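Local atomic coordinates of erythrocyte binding antigen 140 (PDB entry 4GF2), a protein that probably binds a host cell surface receptor on erythrocytes, as an adhesin with sialic acid and glycophorin C specificity, during invasion by Plasmodium falciparum. Residues L11-I16 with C44-L49; W528-K533 with F584-N589. The protein carries 3 engineered substitutions. All blocks are in the same frame, centred on the assembly; numbering follows the deposited sequence.

Contact 1: L11-I16 with C44-L49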
loop_
_atom_site.group_PDB
_atom_site.type_symbol
_atom_site.label_atom_id
_atom_site.label_comp_id
_atom_site.label_asym_id
_atom_site.label_seq_id
_atom_site.Cartn_x
_atom_site.Cartn_y
_atom_site.Cartn_z
ATOM N N LEU A 11 45.488 -9.934 8.699
ATOM C CA LEU A 11 44.397 -9.006 8.435
ATOM C C LEU A 11 43.615 -9.396 7.187
ATOM O O LEU A 11 42.389 -9.490 7.221
ATOM C CB LEU A 11 44.935 -7.581 8.285
ATOM C CG LEU A 11 45.156 -6.821 9.594
ATOM C CD1 LEU A 11 46.069 -5.623 9.381
ATOM C CD2 LEU A 11 43.822 -6.377 10.169
ATOM N N PHE A 12 44.323 -9.623 6.088
ATOM C CA PHE A 12 43.666 -9.911 4.816
ATOM C C PHE A 12 43.119 -11.332 4.750
ATOM O O PHE A 12 42.210 -11.611 3.973
ATOM C CB PHE A 12 44.614 -9.643 3.645
ATOM C CG PHE A 12 44.827 -8.183 3.372
ATOM C CD1 PHE A 12 43.809 -7.413 2.836
ATOM C CD2 PHE A 12 46.039 -7.579 3.657
ATOM C CE1 PHE A 12 43.994 -6.069 2.588
ATOM C CE2 PHE A 12 46.232 -6.233 3.408
ATOM C CZ PHE A 12 45.208 -5.477 2.874
ATOM N N ALA A 13 43.667 -12.227 5.563
ATOM C CA ALA A 13 43.159 -13.592 5.619
ATOM C C ALA A 13 41.670 -13.570 5.967
ATOM O O ALA A 13 40.878 -14.323 5.405
ATOM C CB ALA A 13 43.937 -14.409 6.637
ATOM N N CYS A 14 41.294 -12.693 6.892
ATOM C CA CYS A 14 39.896 -12.543 7.277
ATOM C C CYS A 14 39.209 -11.512 6.389
ATOM O O CYS A 14 38.040 -11.662 6.037
ATOM C CB CYS A 14 39.783 -12.134 8.745
ATOM S SG CYS A 14 40.362 -13.392 9.908
ATOM N N GLY A 15 39.942 -10.463 6.032
ATOM C CA GLY A 15 39.438 -9.464 5.110
ATOM C C GLY A 15 38.664 -8.342 5.773
ATOM O O GLY A 15 38.217 -8.462 6.911
ATOM N N ILE A 16 38.512 -7.240 5.045
ATOM C CA ILE A 16 37.743 -6.097 5.518
ATOM C C ILE A 16 36.315 -6.524 5.837
ATOM O O ILE A 16 35.758 -7.396 5.176
ATOM C CB ILE A 16 37.698 -4.972 4.465
ATOM C CG1 ILE A 16 39.110 -4.620 3.993
ATOM C CG2 ILE A 16 37.007 -3.738 5.031
ATOM C CD1 ILE A 16 39.377 -4.986 2.542
ATOM N N CYS A 44 36.671 -13.308 12.605
ATOM C CA CYS A 44 37.987 -13.603 12.048
ATOM C C CYS A 44 38.476 -14.991 12.456
ATOM O O CYS A 44 38.938 -15.187 13.575
ATOM C CB CYS A 44 38.996 -12.548 12.495
ATOM S SG CYS A 44 40.651 -12.817 11.841
ATOM N N ILE A 45 38.381 -15.946 11.536
ATOM C CA ILE A 45 38.759 -17.325 11.822
ATOM C C ILE A 45 39.618 -17.967 10.729
ATOM O O ILE A 45 40.148 -19.059 10.914
ATOM C CB ILE A 45 37.505 -18.189 12.026
ATOM C CG1 ILE A 45 36.684 -18.234 10.735
ATOM C CG2 ILE A 45 36.676 -17.633 13.166
ATOM C CD1 ILE A 45 35.423 -19.055 10.842
ATOM N N ALA A 46 39.756 -17.284 9.597
ATOM C CA ALA A 46 40.492 -17.822 8.457
ATOM C C ALA A 46 41.875 -18.328 8.852
ATOM O O ALA A 46 42.343 -19.341 8.333
ATOM C CB ALA A 46 40.619 -16.763 7.372
ATOM N N ASN A 47 42.531 -17.625 9.769
ATOM C CA ASN A 47 43.904 -17.962 10.132
ATOM C C ASN A 47 44.053 -19.389 10.640
ATOM O O ASN A 47 45.098 -20.010 10.454
ATOM C CB ASN A 47 44.451 -16.969 11.153
ATOM C CG ASN A 47 44.583 -15.576 10.582
ATOM O OD1 ASN A 47 45.463 -15.316 9.758
ATOM N ND2 ASN A 47 43.706 -14.672 11.005
ATOM N N PHE A 48 43.006 -19.908 11.272
ATOM C CA PHE A 48 43.008 -21.295 11.723
ATOM C C PHE A 48 43.248 -22.254 10.555
ATOM O O PHE A 48 43.884 -23.295 10.718
ATOM C CB PHE A 48 41.684 -21.641 12.404
ATOM C CG PHE A 48 41.548 -21.081 13.787
ATOM C CD1 PHE A 48 42.370 -21.524 14.811
ATOM C CD2 PHE A 48 40.590 -20.121 14.070
ATOM C CE1 PHE A 48 42.247 -21.015 16.090
ATOM C CE2 PHE A 48 40.462 -19.609 15.347
ATOM C CZ PHE A 48 41.291 -20.058 16.360
ATOM N N LEU A 49 42.740 -21.898 9.380
ATOM C CA LEU A 49 42.842 -22.761 8.205
ATOM C C LEU A 49 44.188 -22.644 7.501
ATOM O O LEU A 49 44.525 -23.473 6.659
ATOM C CB LEU A 49 41.721 -22.439 7.219
ATOM C CG LEU A 49 40.310 -22.728 7.728
ATOM C CD1 LEU A 49 39.272 -22.071 6.832
ATOM C CD2 LEU A 49 40.072 -24.228 7.811
#
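Cys14, in the last turn of helix 4-14, and Cys44, just ahead of the short and weakly bonded helix 46-49, meet tip to tip in a disulfide, with Cys14 SG 2.0 Å from Cys44 SG. The two sulfurs start from different rotations: SG of Cys14 lies anti to its own carbonyl carbon (chi1 -66°), whereas SG of Cys44 is anti to its backbone N (chi1 -179°). The two CB atoms are skewed about the S-S bond (chi3 71°), and the bridge draws the two CA atoms of Cys14 and Cys44 to 5.2 Å. Beside it, the methyl of Ala46 points at the backbone of the last helical turn, its CB lying 3.1 Å from Ala13 O, and the methyl of Ala13 faces it with CB 4.1 Å from Ala46 CB. Asn47 comes in from the flank, CG beside its backbone N, so that its amide end leans over the junction of Ala13 and Cys14. Its OD1 lies 3.6 Å from Ala13 CB, and its ND2 lies 3.7 Å from Cys14 SG. The same OD1 accepts a weak hydrogen bond from ND1 of His10, earlier in helix 4-14. Directly after Cys14, Gly15 leaves the helix with positive phi, and the chain turns away from the contact. Cys44 also touches Thr69 of helix 56-78, and its backbone N is hydrogen-bonded to Glu70. No hydrogen bond joins the two segments, so the chemistry is one covalent link trimmed by small methyl groups: the disulfide ties the N-terminal helix to residues 44-49, which also pack on helix 56-78, and closes off the chain between them, which carries the antiparallel strands 23-27 and 33-37.

Contact 2: W528-K533 with F584-N589. Engineered in segment 584-589: Ala587 (natural residue Ser).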
loop_
_atom_site.group_PDB
_atom_site.type_symbol
_atom_site.label_atom_id
_atom_site.label_comp_id
_atom_site.label_asym_id
_atom_site.label_seq_id
_atom_site.Cartn_x
_atom_site.Cartn_y
_atom_site.Cartn_z
ATOM N N TRP A 528 -33.931 23.850 -26.487
ATOM C CA TRP A 528 -33.624 22.710 -25.634
ATOM C C TRP A 528 -34.074 21.407 -26.280
ATOM O O TRP A 528 -33.285 20.474 -26.426
ATOM C CB TRP A 528 -34.281 22.862 -24.257
ATOM C CG TRP A 528 -33.954 21.731 -23.324
ATOM C CD1 TRP A 528 -32.784 21.540 -22.646
ATOM C CD2 TRP A 528 -34.806 20.631 -22.970
ATOM N NE1 TRP A 528 -32.855 20.392 -21.895
ATOM C CE2 TRP A 528 -34.083 19.816 -22.075
ATOM C CE3 TRP A 528 -36.105 20.258 -23.324
ATOM C CZ2 TRP A 528 -34.619 18.651 -21.528
ATOM C CZ3 TRP A 528 -36.635 19.099 -22.779
ATOM C CH2 TRP A 528 -35.893 18.310 -21.892
ATOM N N ILE A 529 -35.339 21.352 -26.676
ATOM C CA ILE A 529 -35.925 20.117 -27.182
ATOM C C ILE A 529 -35.261 19.657 -28.477
ATOM O O ILE A 529 -35.135 18.457 -28.723
ATOM C CB ILE A 529 -37.443 20.272 -27.409
ATOM C CG1 ILE A 529 -38.106 18.898 -27.534
ATOM C CG2 ILE A 529 -37.722 21.130 -28.641
ATOM C CD1 ILE A 529 -38.003 18.052 -26.279
ATOM N N ASP A 530 -34.835 20.606 -29.303
ATOM C CA ASP A 530 -34.147 20.267 -30.542
ATOM C C ASP A 530 -32.771 19.689 -30.228
ATOM O O ASP A 530 -32.322 18.743 -30.875
ATOM C CB ASP A 530 -34.018 21.492 -31.452
ATOM C CG ASP A 530 -35.356 21.945 -32.015
ATOM O OD1 ASP A 530 -36.324 21.155 -31.973
ATOM O OD2 ASP A 530 -35.439 23.091 -32.507
ATOM N N LEU A 531 -32.109 20.254 -29.223
ATOM C CA LEU A 531 -30.801 19.769 -28.815
ATOM C C LEU A 531 -30.909 18.339 -28.302
ATOM O O LEU A 531 -30.080 17.489 -28.626
ATOM C CB LEU A 531 -30.205 20.671 -27.733
ATOM C CG LEU A 531 -28.893 20.179 -27.114
ATOM C CD1 LEU A 531 -27.799 20.069 -28.165
ATOM C CD2 LEU A 531 -28.457 21.092 -25.975
ATOM N N LYS A 532 -31.938 18.073 -27.503
ATOM C CA LYS A 532 -32.125 16.748 -26.931
ATOM C C LYS A 532 -32.519 15.762 -28.022
ATOM O O LYS A 532 -32.186 14.579 -27.953
ATOM C CB LYS A 532 -33.190 16.773 -25.829
ATOM C CG LYS A 532 -32.927 17.783 -24.711
ATOM C CD LYS A 532 -31.589 17.563 -24.013
ATOM C CE LYS A 532 -31.591 16.312 -23.149
ATOM N NZ LYS A 532 -30.294 16.136 -22.435
ATOM N N LYS A 533 -33.225 16.257 -29.034
ATOM C CA LYS A 533 -33.647 15.422 -30.150
ATOM C C LYS A 533 -32.443 14.876 -30.908
ATOM O O LYS A 533 -32.414 13.701 -31.271
ATOM C CB LYS A 533 -34.544 16.212 -31.104
ATOM C CG LYS A 533 -35.006 15.412 -32.310
ATOM C CD LYS A 533 -35.867 16.250 -33.243
ATOM C CE LYS A 533 -36.214 15.491 -34.516
ATOM N NZ LYS A 533 -37.007 14.257 -34.253
ATOM N N PHE A 584 -40.831 15.227 -29.169
ATOM C CA PHE A 584 -39.770 16.187 -29.459
ATOM C C PHE A 584 -40.298 17.420 -30.181
ATOM O O PHE A 584 -39.525 18.184 -30.758
ATOM C CB PHE A 584 -38.661 15.533 -30.288
ATOM C CG PHE A 584 -37.898 14.476 -29.546
ATOM C CD1 PHE A 584 -37.134 14.806 -28.436
ATOM C CD2 PHE A 584 -37.937 13.155 -29.957
ATOM C CE1 PHE A 584 -36.431 13.835 -27.749
ATOM C CE2 PHE A 584 -37.234 12.181 -29.273
ATOM C CZ PHE A 584 -36.480 12.521 -28.170
ATOM N N ASN A 585 -41.613 17.615 -30.148
ATOM C CA ASN A 585 -42.210 18.809 -30.729
ATOM C C ASN A 585 -41.562 20.062 -30.165
ATOM O O ASN A 585 -41.164 20.100 -29.001
ATOM C CB ASN A 585 -43.715 18.855 -30.463
ATOM C CG ASN A 585 -44.499 17.946 -31.385
ATOM O OD1 ASN A 585 -43.997 17.506 -32.420
ATOM N ND2 ASN A 585 -45.746 17.666 -31.017
ATOM N N GLU A 586 -41.467 21.093 -30.997
ATOM C CA GLU A 586 -40.879 22.357 -30.580
ATOM C C GLU A 586 -41.643 22.957 -29.398
ATOM O O GLU A 586 -41.200 23.930 -28.789
ATOM C CB GLU A 586 -40.837 23.323 -31.764
ATOM C CG GLU A 586 -39.702 23.026 -32.737
ATOM C CD GLU A 586 -39.861 23.735 -34.069
ATOM O OE1 GLU A 586 -40.931 24.338 -34.299
ATOM O OE2 GLU A 586 -38.916 23.685 -34.884
ATOM N N ALA A 587 -42.790 22.365 -29.079
ATOM C CA ALA A 587 -43.541 22.726 -27.882
ATOM C C ALA A 587 -44.423 21.550 -27.468
ATOM O O ALA A 587 -44.926 20.824 -28.325
ATOM C CB ALA A 587 -44.388 23.960 -28.142
ATOM N N PRO A 588 -44.603 21.347 -26.153
ATOM C CA PRO A 588 -45.465 20.253 -25.690
ATOM C C PRO A 588 -46.855 20.337 -26.313
ATOM O O PRO A 588 -47.376 21.439 -26.483
ATOM C CB PRO A 588 -45.544 20.484 -24.178
ATOM C CG PRO A 588 -44.321 21.263 -23.843
ATOM C CD PRO A 588 -44.056 22.132 -25.033
ATOM N N ASN A 589 -47.447 19.193 -26.645
ATOM C CA ASN A 589 -48.746 19.171 -27.314
ATOM C C ASN A 589 -49.827 19.895 -26.510
ATOM O O ASN A 589 -50.756 20.467 -27.080
ATOM C CB ASN A 589 -49.182 17.730 -27.589
ATOM C CG ASN A 589 -50.348 17.650 -28.559
ATOM O OD1 ASN A 589 -50.504 18.505 -29.431
ATOM N ND2 ASN A 589 -51.173 16.621 -28.409
#
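The long helix 518-548, part of the second Duffy-binding-like (DBL) region, is met here by the irregular chain that runs between helices 563-570 and 592-595. Ile529 and Phe584 lie at the middle of the contact, their CA atoms 6.0 Å apart. Ile529 CG1 is anti to the backbone N (chi1 -163°) and reaches the carbonyls of the loop, 3.6 Å from Phe584 O. Its CG2 branch also meets Asn585 O and lies 3.9 Å from Glu586 CA, while the tip, CD1, approaches the Phe584 ring obliquely, 4.0 Å from Phe584 CD1. One turn on, the Lys533 backbone lies over a face of that ring in a CH-pi contact, CA 4.2 Å from the centroid of the Phe584 ring and 24° off its normal. The Lys533 chain, extended as far as CE and turned about the CD-CE bond, continues past the root of the ring, with CB, CG and CD alongside Phe584 CG and CB. In this helical DBL architecture Phe584 also meets Phe490 and Tyr536, so the loop's ring packs against both long helices, 478-508 and 518-548. Toward the other end, Asp530 and Glu586 cross obliquely, their carboxylate planes 56° apart; Asp530 OD2 and Glu586 OE2 come to 4.3 Å, a proximity of like charges that may raise the proton affinity of either. The engineered Ala587 points away from helix residues 528-533 and touches Glu592 and Cys595.

How the contacts relate
Contact 1 and contact 2 lie on opposite sides of the centre of an elongated chain, their centres about 94 Å apart and their nearest atoms about 75 Å, so neither touches the other. They follow in series: residues 11-16 with 44-49 close near the N-terminus before 528-533 with 584-589 open near the C-terminus. No helix or strand is shared. Contact 1 belongs to the first of two Duffy-binding-like regions, packing against helices 56-78 and 110-127; contact 2 belongs to the second, lying on helix 518-548 and packing beside helix 478-508. The chain thus carries separate local tertiary contacts toward its two ends, one covalent and one largely of apolar packing.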